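Local coordinates for uncharacterized GST-like proteinprotein (Pseudomonas syringae pv. tomato, PDB 3IC8) that is of unknown function but contains domains like the N- and C-terminal domains of glutathione S-transferases and may bind glutathione or a related thiol, at residues A[100-105]-A[186-191]; A[8-13]-A[31-36]. All blocks are in the same frame, centred on the assembly; numbering follows the deposited sequence.

Interaction 1. Residues A[100-105]-A[186-191]; sequences SVLFLH and AHTLWF
F103, H187 and F191 form an aromatic cluster between two helices of the all-helical C-terminal domain of the glutathione S-transferase fold. The edge of the F103 ring, near its plane, meets T188 CG2. H187 and F191 approach the same ring obliquely. F103 CE1 is the atom that touches both, lying 3.8 Å from F191 CE2 and 4.2 Å from H187 CD2. The planes of F103 and F191 stand at 90°. One face of the H187 imidazole is covered by F191 CE2, which sits toward the rim, 3.6 Å above the plane. The edge of the F191 ring meets T188 O in plane.

The axes of 100-105 and 186-191 run nearly parallel, at 6° and 8.8 Å apart, where helix 88-110 meets helix 180-193. F103 is level with T188. F103 CG, anti to the backbone N (chi1 177°), carries the ring out beside the H187 side chain, and the two point the same way. Beyond the two helices, F14 from the loop before helix 16-25 packs edge-to-face on F191 and also touches F103. F14 O takes a weak hydrogen bond from H187 NE2.

No hydrogen bond joins the segments, so apolar packing carries the contact. L102 and T188 cross at about a right angle, with L102 CG 3.9 Å from T188 OG1. That hydroxyl is satisfied within its own helix by V185 O. The threonine methyl packs against the facing backbone, with T188 CG2 3.6 Å from F103 CA.

Interaction 2. Residues A[8-13]-A[31-36]; sequences HYPTSL and SVTIPS
H8 and T33 form a parallel beta bridge at the ends of strands 4-8 and 28-33. Helix 16-25 links these strands in a beta-alpha-beta unit of the thioredoxin-like N-terminal domain. H8 N donates to V32 O over 3.1 Å, in a bond that is nearly straight at hydrogen (170°). I34 N donates to H8 O over 3.2 Å from above the carbonyl plane, 40° out of it. T33 CA adds a CA-H...O contact to the same oxygen.

The tight part lies around I34. Its CG1 occupies the crowded position between the backbone N and the carbonyl carbon (chi1 60°). There it packs against the H8 carbonyl group, 3.4 Å from H8 C. I34 CD1 lies 3.6 Å from the same H8 C. Y9 extends this buried side. Its CB faces I34 CG1 at 4.1 Å, and the edge of its ring meets I34 O in plane, with Y9 CD1 3.5 Å from that oxygen.

The other side is thinner and nearer solvent. T33 is exposed and P10 partly exposed, and their side chains cross at about a right angle. P10 CD is 3.6 Å from T33 CG2. A type I turn from Y9 to S12 carries the chain away from 31-36.

Y9 OH is hydrogen-bonded to D203 OD2 of the second subunit. The chemistry therefore divides: backbone bonds fix the strand register, I34 and Y9 pack the buried side, and the hydroxyl of Y9 joins the loop to the second subunit.

How the interactions relate
Both contacts are largely buried, but they hold different elements. Interaction 1 joins two helices of the C-terminal domain through rings and methyl groups, with no hydrogen bond across it. Interaction 2, in the N-terminal domain, joins the end of one strand and its loop to the end of its neighbour and the loop after it, by two backbone bonds plus side-chain packing. It has an exposed flank and several residues at the second subunit. Near interaction 1 that subunit reaches W190, which takes no part in the helix contact. Their centres are 20 Å apart, yet they touch where the 8-13 loop reaches helix 180-193: L13 CB is 3.6 Å from F191 CE1. L13 thus packs one domain against the other.

Interaction 1. Residues A[100-105]-A[186-191]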
loop_
_atom_site.group_PDB
_atom_site.type_symbol
_atom_site.label_atom_id
_atom_site.label_comp_id
_atom_site.label_asym_id
_atom_site.label_seq_id
_atom_site.Cartn_x
_atom_site.Cartn_y
_atom_site.Cartn_z
ATOM N N SER A 100 -15.684 -21.797 14.191
ATOM C CA SER A 100 -15.633 -22.473 15.451
ATOM C C SER A 100 -14.249 -22.837 15.940
ATOM O O SER A 100 -13.788 -22.254 16.870
ATOM C CB SER A 100 -16.482 -23.712 15.397
ATOM O OG SER A 100 -16.147 -24.456 14.282
ATOM N N VAL A 101 -13.600 -23.811 15.331
ATOM C CA VAL A 101 -12.312 -24.274 15.800
ATOM C C VAL A 101 -11.221 -23.234 15.743
ATOM O O VAL A 101 -10.507 -23.032 16.678
ATOM C CB VAL A 101 -11.835 -25.469 14.950
ATOM C CG1 VAL A 101 -10.408 -25.736 15.134
ATOM C CG2 VAL A 101 -12.582 -26.668 15.272
ATOM N N LEU A 102 -11.081 -22.594 14.612
ATOM C CA LEU A 102 -10.061 -21.594 14.437
ATOM C C LEU A 102 -10.230 -20.360 15.288
ATOM O O LEU A 102 -9.289 -19.842 15.810
ATOM C CB LEU A 102 -9.954 -21.219 12.973
ATOM C CG LEU A 102 -8.594 -20.821 12.455
ATOM C CD1 LEU A 102 -7.527 -21.785 12.806
ATOM C CD2 LEU A 102 -8.678 -20.650 11.019
ATOM N N PHE A 103 -11.460 -19.899 15.384
ATOM C CA PHE A 103 -11.837 -18.755 16.159
ATOM C C PHE A 103 -11.572 -18.983 17.622
ATOM O O PHE A 103 -11.152 -18.108 18.302
ATOM C CB PHE A 103 -13.317 -18.478 15.933
ATOM C CG PHE A 103 -13.866 -17.345 16.736
ATOM C CD1 PHE A 103 -13.854 -16.084 16.260
ATOM C CD2 PHE A 103 -14.425 -17.558 17.950
ATOM C CE1 PHE A 103 -14.348 -15.082 16.975
ATOM C CE2 PHE A 103 -14.916 -16.536 18.663
ATOM C CZ PHE A 103 -14.883 -15.308 18.172
ATOM N N LEU A 104 -11.851 -20.177 18.086
ATOM C CA LEU A 104 -11.627 -20.524 19.442
ATOM C C LEU A 104 -10.178 -20.478 19.827
ATOM O O LEU A 104 -9.845 -19.976 20.849
ATOM C CB LEU A 104 -12.180 -21.898 19.702
ATOM C CG LEU A 104 -12.032 -22.430 21.101
ATOM C CD1 LEU A 104 -12.460 -21.399 22.081
ATOM C CD2 LEU A 104 -12.894 -23.587 21.224
ATOM N N HIS A 105 -9.313 -20.987 18.989
ATOM C CA HIS A 105 -7.904 -20.896 19.235
ATOM C C HIS A 105 -7.434 -19.468 19.251
ATOM O O HIS A 105 -6.672 -19.090 20.079
ATOM C CB HIS A 105 -7.153 -21.622 18.146
ATOM C CG HIS A 105 -7.307 -23.094 18.195
ATOM N ND1 HIS A 105 -6.298 -23.932 18.583
ATOM C CD2 HIS A 105 -8.363 -23.879 17.930
ATOM C CE1 HIS A 105 -6.725 -25.171 18.557
ATOM N NE2 HIS A 105 -7.975 -25.166 18.163
ATOM N N ALA A 186 -10.091 -14.718 8.172
ATOM C CA ALA A 186 -9.495 -13.437 8.456
ATOM C C ALA A 186 -9.926 -12.872 9.786
ATOM O O ALA A 186 -9.165 -12.273 10.451
ATOM C CB ALA A 186 -9.773 -12.483 7.373
ATOM N N HIS A 187 -11.156 -13.102 10.169
ATOM C CA HIS A 187 -11.648 -12.575 11.403
ATOM C C HIS A 187 -10.853 -13.110 12.556
ATOM O O HIS A 187 -10.535 -12.376 13.443
ATOM C CB HIS A 187 -13.102 -12.961 11.581
ATOM C CG HIS A 187 -13.765 -12.335 12.754
ATOM N ND1 HIS A 187 -13.440 -11.088 13.213
ATOM C CD2 HIS A 187 -14.758 -12.777 13.548
ATOM C CE1 HIS A 187 -14.203 -10.788 14.239
ATOM N NE2 HIS A 187 -15.010 -11.798 14.464
ATOM N N THR A 188 -10.512 -14.386 12.545
ATOM C CA THR A 188 -9.750 -14.952 13.644
ATOM C C THR A 188 -8.384 -14.323 13.794
ATOM O O THR A 188 -7.949 -14.051 14.860
ATOM C CB THR A 188 -9.643 -16.529 13.596
ATOM O OG1 THR A 188 -8.576 -16.956 12.760
ATOM C CG2 THR A 188 -10.876 -17.141 13.129
ATOM N N LEU A 189 -7.722 -14.089 12.685
ATOM C CA LEU A 189 -6.410 -13.489 12.653
ATOM C C LEU A 189 -6.380 -12.051 13.117
ATOM O O LEU A 189 -5.396 -11.567 13.572
ATOM C CB LEU A 189 -5.831 -13.604 11.275
ATOM C CG LEU A 189 -5.780 -15.029 10.815
ATOM C CD1 LEU A 189 -4.978 -15.112 9.615
ATOM C CD2 LEU A 189 -5.220 -15.904 11.857
ATOM N N TRP A 190 -7.492 -11.381 12.953
ATOM C CA TRP A 190 -7.650 -10.007 13.305
ATOM C C TRP A 190 -7.460 -9.843 14.803
ATOM O O TRP A 190 -6.915 -8.875 15.253
ATOM C CB TRP A 190 -9.007 -9.536 12.818
ATOM C CG TRP A 190 -9.440 -8.244 13.281
ATOM C CD1 TRP A 190 -10.466 -7.993 14.077
ATOM C CD2 TRP A 190 -8.878 -6.997 12.942
ATOM N NE1 TRP A 190 -10.592 -6.672 14.288
ATOM C CE2 TRP A 190 -9.617 -6.031 13.593
ATOM C CE3 TRP A 190 -7.803 -6.607 12.158
ATOM C CZ2 TRP A 190 -9.325 -4.707 13.502
ATOM C CZ3 TRP A 190 -7.521 -5.294 12.060
ATOM C CH2 TRP A 190 -8.274 -4.354 12.727
ATOM N N PHE A 191 -7.904 -10.822 15.568
ATOM C CA PHE A 191 -7.697 -10.804 16.995
ATOM C C PHE A 191 -6.217 -10.844 17.340
ATOM O O PHE A 191 -5.779 -10.132 18.189
ATOM C CB PHE A 191 -8.424 -11.970 17.670
ATOM C CG PHE A 191 -9.894 -11.787 17.792
ATOM C CD1 PHE A 191 -10.440 -11.198 18.891
ATOM C CD2 PHE A 191 -10.734 -12.213 16.815
ATOM C CE1 PHE A 191 -11.781 -11.039 18.995
ATOM C CE2 PHE A 191 -12.059 -12.039 16.913
ATOM C CZ PHE A 191 -12.586 -11.455 18.000
#

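Interaction 2. Residues A[8-13]-A[31-36]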
loop_
_atom_site.group_PDB
_atom_site.type_symbol
_atom_site.label_atom_id
_atom_site.label_comp_id
_atom_site.label_asym_id
_atom_site.label_seq_id
_atom_site.Cartn_x
_atom_site.Cartn_y
_atom_site.Cartn_z
ATOM N N HIS A 8 -24.850 -2.996 15.821
ATOM C CA HIS A 8 -23.595 -3.525 16.293
ATOM C C HIS A 8 -22.898 -2.651 17.290
ATOM O O HIS A 8 -23.286 -1.553 17.522
ATOM C CB HIS A 8 -22.668 -3.807 15.138
ATOM C CG HIS A 8 -22.136 -2.586 14.485
ATOM N ND1 HIS A 8 -22.948 -1.606 13.988
ATOM C CD2 HIS A 8 -20.877 -2.194 14.227
ATOM C CE1 HIS A 8 -22.212 -0.652 13.473
ATOM N NE2 HIS A 8 -20.953 -0.992 13.594
ATOM N N TYR A 9 -21.847 -3.165 17.877
ATOM C CA TYR A 9 -21.060 -2.350 18.736
ATOM C C TYR A 9 -19.816 -2.078 17.966
ATOM O O TYR A 9 -19.066 -2.947 17.673
ATOM C CB TYR A 9 -20.775 -3.091 20.025
ATOM C CG TYR A 9 -20.240 -2.244 21.135
ATOM C CD1 TYR A 9 -21.044 -1.383 21.835
ATOM C CD2 TYR A 9 -18.927 -2.315 21.485
ATOM C CE1 TYR A 9 -20.547 -0.630 22.819
ATOM C CE2 TYR A 9 -18.436 -1.567 22.464
ATOM C CZ TYR A 9 -19.240 -0.729 23.129
ATOM O OH TYR A 9 -18.711 0.005 24.107
ATOM N N PRO A 10 -19.618 -0.825 17.654
ATOM C CA PRO A 10 -18.635 -0.375 16.686
ATOM C C PRO A 10 -17.188 -0.664 17.015
ATOM O O PRO A 10 -16.421 -0.872 16.128
ATOM C CB PRO A 10 -18.899 1.101 16.630
ATOM C CG PRO A 10 -20.285 1.198 16.899
ATOM C CD PRO A 10 -20.597 0.217 17.920
ATOM N N THR A 11 -16.826 -0.650 18.274
ATOM C CA THR A 11 -15.467 -0.897 18.649
ATOM C C THR A 11 -15.194 -2.347 18.983
ATOM O O THR A 11 -14.115 -2.683 19.351
ATOM C CB THR A 11 -15.048 -0.014 19.799
ATOM O OG1 THR A 11 -16.012 -0.095 20.830
ATOM C CG2 THR A 11 -14.964 1.378 19.355
ATOM N N SER A 12 -16.187 -3.195 18.844
ATOM C CA SER A 12 -16.020 -4.585 19.175
ATOM C C SER A 12 -15.306 -5.349 18.089
ATOM O O SER A 12 -15.675 -5.332 16.961
ATOM C CB SER A 12 -17.364 -5.213 19.473
ATOM O OG SER A 12 -17.248 -6.588 19.657
ATOM N N LEU A 13 -14.263 -6.036 18.486
ATOM C CA LEU A 13 -13.492 -6.910 17.645
ATOM C C LEU A 13 -14.344 -8.027 17.160
ATOM O O LEU A 13 -14.136 -8.545 16.114
ATOM C CB LEU A 13 -12.329 -7.480 18.411
ATOM C CG LEU A 13 -11.271 -6.537 18.930
ATOM C CD1 LEU A 13 -10.498 -7.241 19.947
ATOM C CD2 LEU A 13 -10.390 -6.146 17.829
ATOM N N SER A 31 -25.709 2.450 10.327
ATOM C CA SER A 31 -25.101 1.911 11.510
ATOM C C SER A 31 -25.864 2.279 12.750
ATOM O O SER A 31 -26.011 3.421 13.064
ATOM C CB SER A 31 -23.706 2.451 11.640
ATOM O OG SER A 31 -23.065 1.872 12.724
ATOM N N VAL A 32 -26.334 1.288 13.474
ATOM C CA VAL A 32 -27.003 1.545 14.713
ATOM C C VAL A 32 -26.077 1.098 15.790
ATOM O O VAL A 32 -25.685 -0.025 15.821
ATOM C CB VAL A 32 -28.299 0.760 14.854
ATOM C CG1 VAL A 32 -28.900 0.999 16.168
ATOM C CG2 VAL A 32 -29.248 1.144 13.827
ATOM N N THR A 33 -25.721 1.993 16.683
ATOM C CA THR A 33 -24.844 1.628 17.765
ATOM C C THR A 33 -25.616 1.159 18.967
ATOM O O THR A 33 -26.307 1.896 19.593
ATOM C CB THR A 33 -24.002 2.800 18.196
ATOM O OG1 THR A 33 -23.212 3.244 17.103
ATOM C CG2 THR A 33 -23.116 2.406 19.296
ATOM N N ILE A 34 -25.480 -0.104 19.283
ATOM C CA ILE A 34 -26.147 -0.702 20.408
ATOM C C ILE A 34 -25.419 -0.449 21.693
ATOM O O ILE A 34 -24.289 -0.052 21.682
ATOM C CB ILE A 34 -26.246 -2.182 20.210
ATOM C CG1 ILE A 34 -24.870 -2.779 20.090
ATOM C CG2 ILE A 34 -26.990 -2.488 18.965
ATOM C CD1 ILE A 34 -24.923 -4.172 19.873
ATOM N N PRO A 35 -26.069 -0.726 22.802
ATOM C CA PRO A 35 -25.440 -0.660 24.112
ATOM C C PRO A 35 -24.671 -1.922 24.477
ATOM O O PRO A 35 -25.081 -2.988 24.115
ATOM C CB PRO A 35 -26.629 -0.490 25.043
ATOM C CG PRO A 35 -27.785 -0.820 24.283
ATOM C CD PRO A 35 -27.506 -0.502 22.896
ATOM N N SER A 36 -23.545 -1.785 25.152
ATOM C CA SER A 36 -22.907 -2.898 25.816
ATOM C C SER A 36 -23.729 -3.391 26.993
ATOM O O SER A 36 -23.787 -4.561 27.282
ATOM C CB SER A 36 -21.504 -2.529 26.277
ATOM O OG SER A 36 -21.433 -1.204 26.716
#